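Local coordinates for acidocalcisomal pyrophosphatase (Trypanosoma brucei brucei, PDB 5C5V), which probably hydrolyses inorganic pyrophosphate to phosphate with the help of magnesium ions, at residues E206-F212 and K254-K258; S127-D131 and W330-L334. All coordinates share one frame; numbering follows the deposited sequence.

Contact 1: residues E206-F212 and K254-K258. With MG (magnesium ion), chain E; MG (magnesium ion), chain D; 2PN (imidodiphosphoric acid), chain C.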
loop_
_atom_site.group_PDB
_atom_site.type_symbol
_atom_site.label_atom_id
_atom_site.label_comp_id
_atom_site.label_asym_id
_atom_site.label_seq_id
_atom_site.Cartn_x
_atom_site.Cartn_y
_atom_site.Cartn_z
ATOM N N GLU A 206 32.520 7.949 10.498
ATOM C CA GLU A 206 32.472 8.205 11.936
ATOM C C GLU A 206 33.885 8.524 12.416
ATOM O O GLU A 206 34.626 7.642 12.857
ATOM C CB GLU A 206 31.893 7.008 12.694
ATOM C CG GLU A 206 30.483 6.626 12.265
ATOM C CD GLU A 206 29.403 7.457 12.945
ATOM O OE1 GLU A 206 29.680 8.604 13.349
ATOM O OE2 GLU A 206 28.262 6.957 13.084
ATOM N N SER A 207 34.241 9.800 12.316
ATOM C CA SER A 207 35.602 10.268 12.539
ATOM C C SER A 207 36.199 9.869 13.888
ATOM O O SER A 207 35.578 10.038 14.937
ATOM C CB SER A 207 35.643 11.792 12.417
ATOM O OG SER A 207 36.934 12.265 12.710
ATOM N N THR A 208 37.430 9.376 13.840
ATOM C CA THR A 208 38.186 9.070 15.040
ATOM C C THR A 208 38.807 10.331 15.648
ATOM O O THR A 208 39.480 10.261 16.670
ATOM C CB THR A 208 39.298 8.056 14.745
ATOM O OG1 THR A 208 40.225 8.611 13.800
ATOM C CG2 THR A 208 38.706 6.772 14.194
ATOM N N GLU A 209 38.607 11.478 15.014
ATOM C CA GLU A 209 39.186 12.721 15.505
ATOM C C GLU A 209 38.119 13.622 16.119
ATOM O O GLU A 209 38.425 14.708 16.607
ATOM C CB GLU A 209 39.905 13.484 14.374
ATOM C CG GLU A 209 40.925 12.680 13.572
ATOM C CD GLU A 209 41.635 13.535 12.504
ATOM N N VAL A 210 36.865 13.192 16.065
ATOM C CA VAL A 210 35.774 14.020 16.562
ATOM C C VAL A 210 35.232 13.505 17.893
ATOM O O VAL A 210 34.880 12.328 18.025
ATOM C CB VAL A 210 34.606 14.096 15.533
ATOM C CG1 VAL A 210 33.366 14.699 16.166
ATOM C CG2 VAL A 210 35.024 14.914 14.306
ATOM N N LEU A 211 35.137 14.404 18.867
ATOM C CA LEU A 211 34.543 14.063 20.151
ATOM C C LEU A 211 33.060 14.353 20.094
ATOM O O LEU A 211 32.639 15.507 20.169
ATOM C CB LEU A 211 35.182 14.845 21.302
ATOM C CG LEU A 211 34.694 14.365 22.676
ATOM C CD1 LEU A 211 35.111 12.917 22.941
ATOM C CD2 LEU A 211 35.122 15.293 23.804
ATOM N N PHE A 212 32.268 13.308 19.923
ATOM C CA PHE A 212 30.827 13.451 19.867
ATOM C C PHE A 212 30.285 13.861 21.239
ATOM O O PHE A 212 30.971 13.703 22.251
ATOM C CB PHE A 212 30.195 12.146 19.378
ATOM C CG PHE A 212 30.527 11.830 17.945
ATOM C CD1 PHE A 212 29.656 12.170 16.925
ATOM C CD2 PHE A 212 31.746 11.256 17.617
ATOM C CE1 PHE A 212 29.978 11.905 15.607
ATOM C CE2 PHE A 212 32.066 10.978 16.308
ATOM C CZ PHE A 212 31.188 11.307 15.296
ATOM N N LYS A 254 32.925 3.630 21.094
ATOM C CA LYS A 254 32.945 4.504 19.916
ATOM C C LYS A 254 31.524 4.927 19.528
ATOM O O LYS A 254 30.588 4.145 19.666
ATOM C CB LYS A 254 33.577 3.803 18.705
ATOM C CG LYS A 254 34.758 2.891 18.963
ATOM C CD LYS A 254 35.987 3.580 19.465
ATOM C CE LYS A 254 37.077 2.532 19.667
ATOM N NZ LYS A 254 37.279 1.708 18.433
ATOM N N MET A 255 31.365 6.149 19.023
ATOM C CA MET A 255 30.068 6.602 18.516
ATOM C C MET A 255 29.691 5.769 17.293
ATOM O O MET A 255 30.486 5.573 16.379
ATOM C CB MET A 255 30.085 8.088 18.159
ATOM C CG MET A 255 28.705 8.730 18.100
ATOM S SD MET A 255 27.950 8.913 19.741
ATOM C CE MET A 255 26.332 8.192 19.450
ATOM N N ASP A 256 28.476 5.247 17.289
ATOM C CA ASP A 256 28.089 4.285 16.273
ATOM C C ASP A 256 26.616 4.449 15.938
ATOM O O ASP A 256 25.830 3.506 16.062
ATOM C CB ASP A 256 28.403 2.875 16.758
ATOM C CG ASP A 256 28.608 1.905 15.633
ATOM O OD1 ASP A 256 28.800 2.357 14.477
ATOM O OD2 ASP A 256 28.596 0.681 15.904
ATOM N N TRP A 257 26.261 5.668 15.525
ATOM C CA TRP A 257 24.902 6.017 15.135
ATOM C C TRP A 257 24.286 4.950 14.272
ATOM O O TRP A 257 24.943 4.406 13.388
ATOM C CB TRP A 257 24.857 7.333 14.356
ATOM C CG TRP A 257 25.372 8.534 15.064
ATOM C CD1 TRP A 257 26.555 9.172 14.833
ATOM C CD2 TRP A 257 24.714 9.273 16.102
ATOM N NE1 TRP A 257 26.680 10.260 15.666
ATOM C CE2 TRP A 257 25.563 10.348 16.453
ATOM C CE3 TRP A 257 23.491 9.134 16.766
ATOM C CZ2 TRP A 257 25.231 11.275 17.434
ATOM C CZ3 TRP A 257 23.160 10.053 17.744
ATOM C CH2 TRP A 257 24.027 11.113 18.069
ATOM N N LYS A 258 23.013 4.670 14.520
ATOM C CA LYS A 258 22.251 3.745 13.689
ATOM C C LYS A 258 21.065 4.479 13.102
ATOM O O LYS A 258 20.078 4.736 13.796
ATOM C CB LYS A 258 21.799 2.531 14.503
ATOM C CG LYS A 258 22.940 1.651 15.002
ATOM C CD LYS A 258 23.507 0.788 13.892
ATOM C CE LYS A 258 24.635 -0.090 14.404
ATOM N NZ LYS A 258 25.832 0.711 14.765
HETATM MG MG MG E . 29.382 1.185 12.921
HETATM MG MG MG D . 29.313 -1.149 15.571
HETATM P P1 2PN C . 29.804 -4.074 14.191
HETATM O O1 2PN C . 31.137 -4.647 13.643
HETATM O O2 2PN C . 30.138 -3.045 15.305
HETATM O O3 2PN C . 28.909 -5.247 14.679
HETATM N N1 2PN C . 28.991 -3.359 12.966
HETATM P P2 2PN C . 29.435 -1.958 12.243
HETATM O O4 2PN C . 30.923 -2.037 11.744
HETATM O O5 2PN C . 29.327 -0.866 13.290
HETATM O O6 2PN C . 28.553 -1.680 11.107
HETATM O O HOH W 1 27.422 -1.990 15.331
HETATM O O HOH W 2 31.416 -0.402 15.624
HETATM O O HOH W 3 29.629 3.092 11.822
HETATM O O HOH W 4 30.417 0.493 11.449
#

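Contact 2: residues S127-D131 and W330-L334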
loop_
_atom_site.group_PDB
_atom_site.type_symbol
_atom_site.label_atom_id
_atom_site.label_comp_id
_atom_site.label_asym_id
_atom_site.label_seq_id
_atom_site.Cartn_x
_atom_site.Cartn_y
_atom_site.Cartn_z
ATOM N N SER A 127 34.893 3.115 -5.829
ATOM C CA SER A 127 34.662 2.746 -4.442
ATOM C C SER A 127 33.206 2.971 -4.063
ATOM O O SER A 127 32.691 4.066 -4.247
ATOM C CB SER A 127 35.568 3.546 -3.513
ATOM O OG SER A 127 35.118 3.397 -2.176
ATOM N N PRO A 128 32.536 1.936 -3.533
ATOM C CA PRO A 128 31.151 2.135 -3.094
ATOM C C PRO A 128 31.082 3.202 -2.007
ATOM O O PRO A 128 30.113 3.932 -1.897
ATOM C CB PRO A 128 30.762 0.766 -2.536
ATOM C CG PRO A 128 32.043 0.167 -2.113
ATOM C CD PRO A 128 33.037 0.605 -3.154
ATOM N N TRP A 129 32.138 3.291 -1.213
ATOM C CA TRP A 129 32.253 4.295 -0.167
ATOM C C TRP A 129 32.435 5.714 -0.726
ATOM O O TRP A 129 31.699 6.631 -0.369
ATOM C CB TRP A 129 33.426 3.922 0.735
ATOM C CG TRP A 129 33.588 4.748 1.964
ATOM C CD1 TRP A 129 32.680 5.607 2.510
ATOM C CD2 TRP A 129 34.742 4.784 2.814
ATOM N NE1 TRP A 129 33.194 6.175 3.655
ATOM C CE2 TRP A 129 34.463 5.695 3.857
ATOM C CE3 TRP A 129 35.983 4.141 2.790
ATOM C CZ2 TRP A 129 35.386 5.980 4.864
ATOM C CZ3 TRP A 129 36.895 4.426 3.785
ATOM C CH2 TRP A 129 36.589 5.333 4.813
ATOM N N HIS A 130 33.408 5.905 -1.612
ATOM C CA HIS A 130 33.734 7.265 -2.028
ATOM C C HIS A 130 32.966 7.731 -3.249
ATOM O O HIS A 130 32.694 8.909 -3.382
ATOM C CB HIS A 130 35.233 7.401 -2.292
ATOM C CG HIS A 130 36.077 6.936 -1.148
ATOM N ND1 HIS A 130 35.893 7.394 0.137
ATOM C CD2 HIS A 130 37.095 6.047 -1.094
ATOM C CE1 HIS A 130 36.764 6.806 0.938
ATOM N NE2 HIS A 130 37.499 5.981 0.218
ATOM N N ASP A 131 32.616 6.819 -4.142
ATOM C CA ASP A 131 32.156 7.240 -5.458
ATOM C C ASP A 131 30.640 7.187 -5.673
ATOM O O ASP A 131 30.139 7.791 -6.621
ATOM C CB ASP A 131 32.869 6.414 -6.515
ATOM C CG ASP A 131 34.353 6.682 -6.522
ATOM O OD1 ASP A 131 34.729 7.863 -6.655
ATOM O OD2 ASP A 131 35.136 5.730 -6.348
ATOM N N TRP A 330 33.877 13.038 6.166
ATOM C CA TRP A 330 34.317 12.256 5.019
ATOM C C TRP A 330 35.052 13.151 4.009
ATOM O O TRP A 330 36.024 12.725 3.415
ATOM C CB TRP A 330 33.138 11.542 4.342
ATOM C CG TRP A 330 33.502 10.962 2.982
ATOM C CD1 TRP A 330 34.101 9.760 2.731
ATOM C CD2 TRP A 330 33.314 11.585 1.705
ATOM N NE1 TRP A 330 34.289 9.594 1.377
ATOM C CE2 TRP A 330 33.812 10.696 0.725
ATOM C CE3 TRP A 330 32.754 12.795 1.292
ATOM C CZ2 TRP A 330 33.763 10.979 -0.642
ATOM C CZ3 TRP A 330 32.717 13.075 -0.077
ATOM C CH2 TRP A 330 33.215 12.169 -1.019
ATOM N N HIS A 331 34.581 14.384 3.822
ATOM C CA HIS A 331 35.257 15.338 2.940
ATOM C C HIS A 331 36.654 15.597 3.474
ATOM O O HIS A 331 37.616 15.648 2.709
ATOM C CB HIS A 331 34.494 16.668 2.831
ATOM C CG HIS A 331 33.411 16.674 1.791
ATOM N ND1 HIS A 331 33.667 16.759 0.440
ATOM C CD2 HIS A 331 32.064 16.621 1.912
ATOM C CE1 HIS A 331 32.527 16.741 -0.229
ATOM N NE2 HIS A 331 31.540 16.667 0.641
ATOM N N ASN A 332 36.767 15.759 4.791
ATOM C CA ASN A 332 38.069 16.015 5.404
ATOM C C ASN A 332 38.991 14.814 5.253
ATOM O O ASN A 332 40.202 14.959 5.048
ATOM C CB ASN A 332 37.926 16.386 6.885
ATOM C CG ASN A 332 39.247 16.832 7.507
ATOM O OD1 ASN A 332 39.896 16.070 8.226
ATOM N ND2 ASN A 332 39.645 18.064 7.230
ATOM N N LEU A 333 38.416 13.624 5.355
ATOM C CA LEU A 333 39.205 12.414 5.252
ATOM C C LEU A 333 39.768 12.226 3.842
ATOM O O LEU A 333 40.979 12.048 3.663
ATOM C CB LEU A 333 38.369 11.200 5.653
ATOM C CG LEU A 333 39.035 9.841 5.443
ATOM C CD1 LEU A 333 39.997 9.536 6.576
ATOM C CD2 LEU A 333 37.997 8.740 5.306
ATOM N N LEU A 334 38.884 12.271 2.847
ATOM C CA LEU A 334 39.254 11.938 1.472
ATOM C C LEU A 334 39.853 13.110 0.705
ATOM O O LEU A 334 40.932 12.980 0.129
ATOM C CB LEU A 334 38.044 11.387 0.699
ATOM C CG LEU A 334 38.325 10.975 -0.756
ATOM C CD1 LEU A 334 39.362 9.871 -0.859
ATOM C CD2 LEU A 334 37.049 10.545 -1.455
#

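Contact 1: residues E206-F212 and K254-K258
Met255 lays its CG over one face of the Phe212 ring, a CH-pi contact 3.9 Å from the ring centroid, while CG1 of Val210 lies over the opposite face. Turned with CG anti to its backbone N (chi1 -160°) and then bent, the methionine also brings its sulfur obliquely beside that ring as a Met-aromatic contact, and its CE rests over the centre of the Trp257 ring. One thioether chain thus serves two aromatic groups. The indole has neighbours at its edge as well: CE1 of Phe212 lies 3.7 Å from NE1 of Trp257, the two rings meeting obliquely, and the carboxylate of Glu206 lies nearly coplanar with the indole, OE2 3.3 Å from CD1 of Trp257. Between Met255 and Trp257 in sequence, Asp256 starts its side chain away from 206-212. Its carboxylate bridges two magnesium ions, OD1 and OD2 each 2.0 Å from its own metal, and imidodiphosphate O5 joins the same pair. Lys258 NZ bonds to Asp256 O and, weakly, to OD2 in a salt bridge. Asp219 and Asp224 share one magnesium with Asp256, Asp251 the other. Beside the magnesium site, Trp257 packs against both helix 316-336 and strand 238-251, which pairs antiparallel with strand 254-263.

Contact 2: residues S127-D131 and W330-L334
Trp330 opens the helical segment by reaching across to His130 with its indole N-H: NE1 donates to ND1 over 3.0 Å at a nearly straight 168°. The bond lies close to the plane of both rings, which meet rim to rim, so the imidazole is held at its edge; this suggests that ND1 is the nitrogen without a proton and that NE2 carries one. The second ring nitrogen, NE2, is hydrogen-bonded to the carbonyl O of Gly340, so both imidazole nitrogens are engaged. Beside this bond CD1 of Trp330 approaches NE1 of Trp129 to 3.8 Å, the two indoles meeting obliquely, while NE1 of Trp129 itself is hydrogen-bonded to Thr204 O.

Leu333, one turn on, sets CD2 against the benzene end of Trp129, 3.7 Å from CH2. Leu334 then brings CD1 over the centre of the imidazole face, 4.3 Å from its centroid, with CB of Trp129 over the opposite face. CD2 of Leu334 meets CB of His130 as well. The short, weakly bonded helix that carries Trp129 and His130 has Ser127 at its N-cap, where OG accepts from His130 N at 3.1 Å.

The whole is an aromatic cluster of Trp129, His130 and Trp330, bordered by two leucines, through which an N-capped helical turn packs against the late part of the long C-terminal helix.

From the N terminus, the chain passes the helices of residues 3-87 and the strands between 94 and 126 before reaching the helical turn at 127-131. Contact 2 is completed only some 200 residues later, on helix 316-336, and so closes a loop that spans nearly all of the part recognisable as an inorganic pyrophosphatase. Within that loop contact 1 joins 206-212, which follows strand 197-200, to the start of strand 254-263; the two closures are nested, not crossed. The centres of contact 1 and contact 2 lie about 16 Å apart, and the two do not touch. Helix 316-336 relates them: Met329 meets Ser207 and Val210 of contact 1, and the next residue, Trp330, begins contact 2.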